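Local coordinates for beta-lactamase (Serratia marcescens, PDB 5GWA), which probably hydrolyses the amide bond of beta-lactam antibiotics to give substituted beta-amino acids, as a class A extended-spectrum enzyme, and is inhibited by avibactam, at residues A[25-30]-A[170-175]; A[108-113]-A[194-199]. All coordinates share one frame; numbering follows the deposited sequence.

Interaction 1: residues A[25-30]-A[170-175]; sequences AVLGIE and LLKKFY. With NA (sodium ion), chain R.
Lys172 reaches from helix 164-175 to the end of strand 21-28, where its NZ gives a hydrogen bond to Gly28 O at 2.8 Å. The C=O...N angle of 163° places the ammonium almost straight off the end of the carbonyl. With CG anti to the backbone N (chi1 178°) and an extended chain beyond it, the lysine spans the gap between helix and strand, and its methylenes serve as an apolar surface. Ile29 fills the tight part: its side chain runs past that of Lys172 in the opposite direction, CD1 lying 3.8 Å from Lys172 CA, while its other branch, CG2, meets Tyr175 CD2 at 4.0 Å. Beta-branched isoleucine suits this place because its two arms serve two helix residues one turn apart; Ile235 of the central sheet also packs on Ile29 and Tyr175. The looser flank is the partly exposed Leu27, which crosses the lysine at about a right angle, CG and CD2 both 3.9 Å from Lys172 CD. On the solvent side Glu30 does not pack on the helix; OE1 binds a sodium ion with His243 O. Lysine thus suits the place: apolar along its methylenes, its ammonium probably favoured by the Gly28 carbonyl dipole.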
# COMPACT_ATOMS: atom_id res chain seq x y z
N ALA A 25 -26.64 -1.99 8.00
CA ALA A 25 -27.40 -2.98 8.76
C ALA A 25 -26.91 -3.01 10.18
O ALA A 25 -25.71 -2.83 10.45
CB ALA A 25 -27.30 -4.36 8.16
N VAL A 26 -27.86 -3.28 11.08
CA VAL A 26 -27.60 -3.41 12.51
C VAL A 26 -28.40 -4.60 12.99
O VAL A 26 -29.56 -4.78 12.61
CB VAL A 26 -28.06 -2.16 13.30
CG1 VAL A 26 -27.61 -2.27 14.76
CG2 VAL A 26 -27.52 -0.88 12.70
N LEU A 27 -27.78 -5.42 13.84
CA LEU A 27 -28.46 -6.53 14.50
C LEU A 27 -28.01 -6.59 15.95
O LEU A 27 -26.81 -6.73 16.24
CB LEU A 27 -28.11 -7.82 13.78
CG LEU A 27 -28.97 -9.06 13.77
CD1 LEU A 27 -30.43 -8.67 13.48
CD2 LEU A 27 -28.44 -10.00 12.69
N GLY A 28 -28.96 -6.59 16.88
CA GLY A 28 -28.58 -6.85 18.27
C GLY A 28 -28.04 -8.25 18.44
O GLY A 28 -28.51 -9.18 17.81
N ILE A 29 -27.08 -8.43 19.36
CA ILE A 29 -26.53 -9.74 19.58
C ILE A 29 -27.40 -10.54 20.54
O ILE A 29 -27.74 -11.70 20.28
CB ILE A 29 -25.09 -9.68 20.12
CG1 ILE A 29 -24.14 -9.03 19.10
CG2 ILE A 29 -24.58 -11.07 20.40
CD1 ILE A 29 -24.16 -9.71 17.75
N GLU A 30 -27.79 -9.89 21.62
CA GLU A 30 -28.55 -10.56 22.67
C GLU A 30 -30.05 -10.32 22.53
O GLU A 30 -30.84 -11.17 22.92
CB GLU A 30 -28.04 -10.12 24.04
CG GLU A 30 -26.58 -10.49 24.33
CD GLU A 30 -25.57 -9.45 23.83
OE1 GLU A 30 -26.00 -8.35 23.42
OE2 GLU A 30 -24.38 -9.71 24.00
N LEU A 170 -23.81 -12.70 9.70
CA LEU A 170 -22.56 -13.42 9.90
C LEU A 170 -21.85 -12.99 11.16
O LEU A 170 -21.23 -13.83 11.87
CB LEU A 170 -21.67 -13.27 8.66
CG LEU A 170 -20.33 -14.00 8.67
CD1 LEU A 170 -20.60 -15.50 8.59
CD2 LEU A 170 -19.44 -13.60 7.49
N LEU A 171 -21.75 -11.68 11.41
CA LEU A 171 -21.10 -11.18 12.62
C LEU A 171 -21.76 -11.71 13.89
O LEU A 171 -21.07 -11.98 14.87
CB LEU A 171 -21.09 -9.66 12.64
CG LEU A 171 -20.13 -9.00 11.66
CD1 LEU A 171 -20.51 -7.57 11.45
CD2 LEU A 171 -18.67 -9.09 12.10
N LYS A 172 -23.08 -11.86 13.87
CA LYS A 172 -23.81 -12.37 15.02
C LYS A 172 -23.58 -13.87 15.26
O LYS A 172 -23.27 -14.25 16.41
CB LYS A 172 -25.30 -12.06 14.87
CG LYS A 172 -26.17 -12.60 15.99
CD LYS A 172 -27.57 -12.06 15.87
CE LYS A 172 -28.47 -12.53 16.99
NZ LYS A 172 -29.69 -11.68 17.12
N LYS A 173 -23.56 -14.66 14.20
CA LYS A 173 -23.20 -16.09 14.27
C LYS A 173 -21.82 -16.21 14.87
O LYS A 173 -21.55 -16.99 15.79
CB LYS A 173 -23.20 -16.72 12.88
CG LYS A 173 -24.59 -16.89 12.28
CD LYS A 173 -24.54 -17.75 11.04
CE LYS A 173 -25.91 -17.88 10.40
NZ LYS A 173 -26.62 -19.05 11.03
N PHE A 174 -20.91 -15.34 14.41
CA PHE A 174 -19.55 -15.37 14.94
C PHE A 174 -19.51 -15.00 16.43
O PHE A 174 -18.83 -15.69 17.22
CB PHE A 174 -18.67 -14.40 14.15
CG PHE A 174 -17.40 -14.02 14.85
CD1 PHE A 174 -16.40 -14.94 15.03
CD2 PHE A 174 -17.18 -12.70 15.23
CE1 PHE A 174 -15.24 -14.58 15.67
CE2 PHE A 174 -16.01 -12.34 15.88
CZ PHE A 174 -15.01 -13.28 16.05
N TYR A 175 -20.16 -13.89 16.82
CA TYR A 175 -20.01 -13.36 18.17
C TYR A 175 -20.56 -14.32 19.20
O TYR A 175 -20.06 -14.39 20.32
CB TYR A 175 -20.67 -11.97 18.35
CG TYR A 175 -20.08 -11.23 19.50
CD1 TYR A 175 -18.91 -10.51 19.35
CD2 TYR A 175 -20.57 -11.40 20.79
CE1 TYR A 175 -18.29 -9.89 20.41
CE2 TYR A 175 -19.93 -10.80 21.87
CZ TYR A 175 -18.79 -10.05 21.68
OH TYR A 175 -18.08 -9.47 22.73
NA NA R . -28.15 -6.81 22.18

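Interaction 2: residues A[108-113]-A[194-199]; sequences VSHSDN and ETTTGP. With NA (sodium ion), chain N; NA (sodium ion), chain T; NXL ((2S,5R)-1-formyl-5-[(sulfooxy)amino]piperidine-2-carboxamide), chain B; SO4 (sulfate ion), chain D.
His110 presents one face of its imidazole to Thr196, whose OG1 sits 3.2 Å above the ring plane, offset toward the rim at NE2 and CD2. One water hydrogen-bonds both His110 NE2 (3.1 Å) and Thr196 OG1, and Asp89 of the second subunit packs against the histidine side chain. This is the active-site cleft of the class A serine beta-lactamase fold: Ser111 and Asn113 correspond to the family's SxN motif, facing the lysine-containing strand of Lys215. The two segments join through backbone, Thr196 N donating to Ser109 O at 3.1 Å and nearly straight (166°), while Thr195 CA-H leans on the same oxygen. The small side chain of Ser109 is consistent with this approach, CB lying 3.8 Å from Thr195 CA; its OG bonds Thr191 O and a water shared with Glu194 OE1. Thr197 CG2 lies between Ser109 O and the inhibitor's sulfate oxygen OAD; Thr197 OG1, between the backbone N and the carbonyl carbon (chi1 63°), bonds Thr216 and a water that donates to Val108 O. Sodium ions bind the carbonyl oxygens of Thr195 and Thr197. In the pocket, Asn113 is gripped at both ends of its amide: OD1 by Lys50, ND2 by Thr83 and the avibactam carboxamide O at 2.9 Å. Ser111 OG, also bonded to Lys215 NZ, donates to the inhibitor's sulfate oxygen OAG at 2.8 Å.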
# COMPACT_ATOMS: atom_id res chain seq x y z
N VAL A 108 -5.81 -9.03 9.50
CA VAL A 108 -7.09 -8.54 10.05
C VAL A 108 -6.90 -7.19 10.74
O VAL A 108 -7.52 -6.20 10.34
CB VAL A 108 -7.72 -9.53 11.04
CG1 VAL A 108 -8.93 -8.92 11.74
CG2 VAL A 108 -8.07 -10.79 10.31
N SER A 109 -5.98 -7.08 11.69
CA SER A 109 -5.87 -5.83 12.50
C SER A 109 -5.24 -4.71 11.68
O SER A 109 -5.57 -3.54 11.90
CB SER A 109 -5.05 -6.05 13.77
OG SER A 109 -5.64 -7.15 14.47
N HIS A 110 -4.32 -5.04 10.78
CA HIS A 110 -3.63 -4.04 9.97
C HIS A 110 -3.97 -4.14 8.48
O HIS A 110 -3.42 -3.42 7.70
CB HIS A 110 -2.13 -4.15 10.18
CG HIS A 110 -1.69 -3.64 11.50
ND1 HIS A 110 -1.74 -4.37 12.67
CD2 HIS A 110 -1.20 -2.42 11.83
CE1 HIS A 110 -1.32 -3.60 13.67
NE2 HIS A 110 -0.99 -2.42 13.18
N SER A 111 -4.93 -5.00 8.15
CA SER A 111 -5.42 -5.13 6.78
C SER A 111 -4.35 -5.40 5.75
O SER A 111 -4.46 -4.98 4.60
CB SER A 111 -6.24 -3.92 6.38
OG SER A 111 -7.29 -4.32 5.49
N ASP A 112 -3.31 -6.16 6.10
CA ASP A 112 -2.31 -6.50 5.10
C ASP A 112 -2.87 -7.22 3.88
O ASP A 112 -3.60 -8.23 4.01
CB ASP A 112 -1.24 -7.37 5.74
CG ASP A 112 0.01 -7.41 4.92
OD1 ASP A 112 0.07 -8.15 3.96
OD2 ASP A 112 0.96 -6.69 5.27
N ASN A 113 -2.54 -6.75 2.69
CA ASN A 113 -3.05 -7.40 1.47
C ASN A 113 -2.26 -8.65 1.09
O ASN A 113 -2.84 -9.58 0.53
CB ASN A 113 -3.07 -6.42 0.31
CG ASN A 113 -4.25 -5.47 0.37
OD1 ASN A 113 -5.26 -5.76 0.98
ND2 ASN A 113 -4.14 -4.35 -0.33
N GLU A 194 -8.22 -5.35 18.39
CA GLU A 194 -6.89 -4.81 18.18
C GLU A 194 -6.73 -4.09 16.85
O GLU A 194 -5.69 -3.51 16.59
CB GLU A 194 -5.86 -5.95 18.30
CG GLU A 194 -5.63 -6.40 19.75
CD GLU A 194 -4.87 -7.71 19.91
OE1 GLU A 194 -4.38 -8.30 18.91
OE2 GLU A 194 -4.72 -8.15 21.08
N THR A 195 -7.72 -4.17 15.98
CA THR A 195 -7.67 -3.42 14.72
C THR A 195 -7.27 -1.97 14.94
O THR A 195 -7.83 -1.28 15.82
CB THR A 195 -9.02 -3.55 14.01
OG1 THR A 195 -9.18 -4.91 13.61
CG2 THR A 195 -9.16 -2.62 12.79
N THR A 196 -6.33 -1.48 14.13
CA THR A 196 -5.86 -0.11 14.23
C THR A 196 -6.40 0.77 13.11
O THR A 196 -6.26 2.00 13.17
CB THR A 196 -4.33 -0.00 14.24
OG1 THR A 196 -3.80 -0.63 13.08
CG2 THR A 196 -3.79 -0.72 15.45
N THR A 197 -6.90 0.15 12.05
CA THR A 197 -7.39 0.90 10.88
C THR A 197 -8.73 1.53 11.18
O THR A 197 -9.42 1.17 12.11
CB THR A 197 -7.48 -0.00 9.64
OG1 THR A 197 -8.44 -1.06 9.88
CG2 THR A 197 -6.13 -0.63 9.36
N GLY A 198 -9.07 2.54 10.40
CA GLY A 198 -10.39 3.13 10.51
C GLY A 198 -10.80 3.69 11.82
O GLY A 198 -11.94 3.58 12.22
N PRO A 199 -9.91 4.40 12.51
CA PRO A 199 -10.34 4.80 13.84
C PRO A 199 -11.36 5.94 13.84
O PRO A 199 -11.98 6.18 14.87
CB PRO A 199 -9.02 5.28 14.47
CG PRO A 199 -8.24 5.78 13.29
CD PRO A 199 -8.50 4.73 12.25
NA NA N . -9.57 1.03 14.92
NA NA T . -10.42 -1.39 17.08
OAC NXL B . -9.89 -2.58 1.82
CAN NXL B . -8.78 -3.03 2.08
N NXL B . -7.69 -2.55 1.68
CAJ NXL B . -6.43 -2.94 2.27
CA NXL B . -7.70 -1.46 0.71
C NXL B . -7.12 -1.79 -0.63
O NXL B . -6.54 -2.84 -0.83
NAA NXL B . -7.15 -0.79 -1.51
CB NXL B . -6.99 -0.28 1.31
CAH NXL B . -5.68 -0.63 1.95
CAO NXL B . -5.82 -1.75 2.97
NAK NXL B . -6.56 -1.43 4.21
OAL NXL B . -7.40 -0.42 4.16
SAR NXL B . -8.51 -0.44 5.21
OAD NXL B . -8.02 0.42 6.24
OAE NXL B . -9.75 0.15 4.84
OAG NXL B . -8.86 -2.03 5.37
S SO4 D . -8.49 5.03 7.92
O1 SO4 D . -9.93 4.99 8.28
O2 SO4 D . -7.94 3.68 7.99
O3 SO4 D . -8.43 5.56 6.53
O4 SO4 D . -7.74 5.99 8.78
O HOH W 1 -8.87 -3.73 9.65
O HOH W 2 -3.74 -8.09 16.29
O HOH W 3 -1.18 0.64 13.46
O HOH W 4 -8.15 2.14 16.91

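In the fold
After helix 4-15 the chain enters the five-stranded sheet with strand 21-28, adds strand 34-37, then passes through helix 49-63, which carries Lys50, and reaches residues 108-113 at the end of helix 100-109. Helix 164-175 comes back to lie against the sheet, where interaction 1 closes a loop of 139 residues, 62 of them helical. Interaction 2 opens within that loop and closes after it, at the loop 194-199 between helix 182-193 and strand 212-218, so the two contacts cross. Their centres are 20 Å apart and they do not touch. Interaction 1 ties the sheet to a helix; interaction 2 joins a helix end to the loop leading back to the sheet, at the inhibitor pocket.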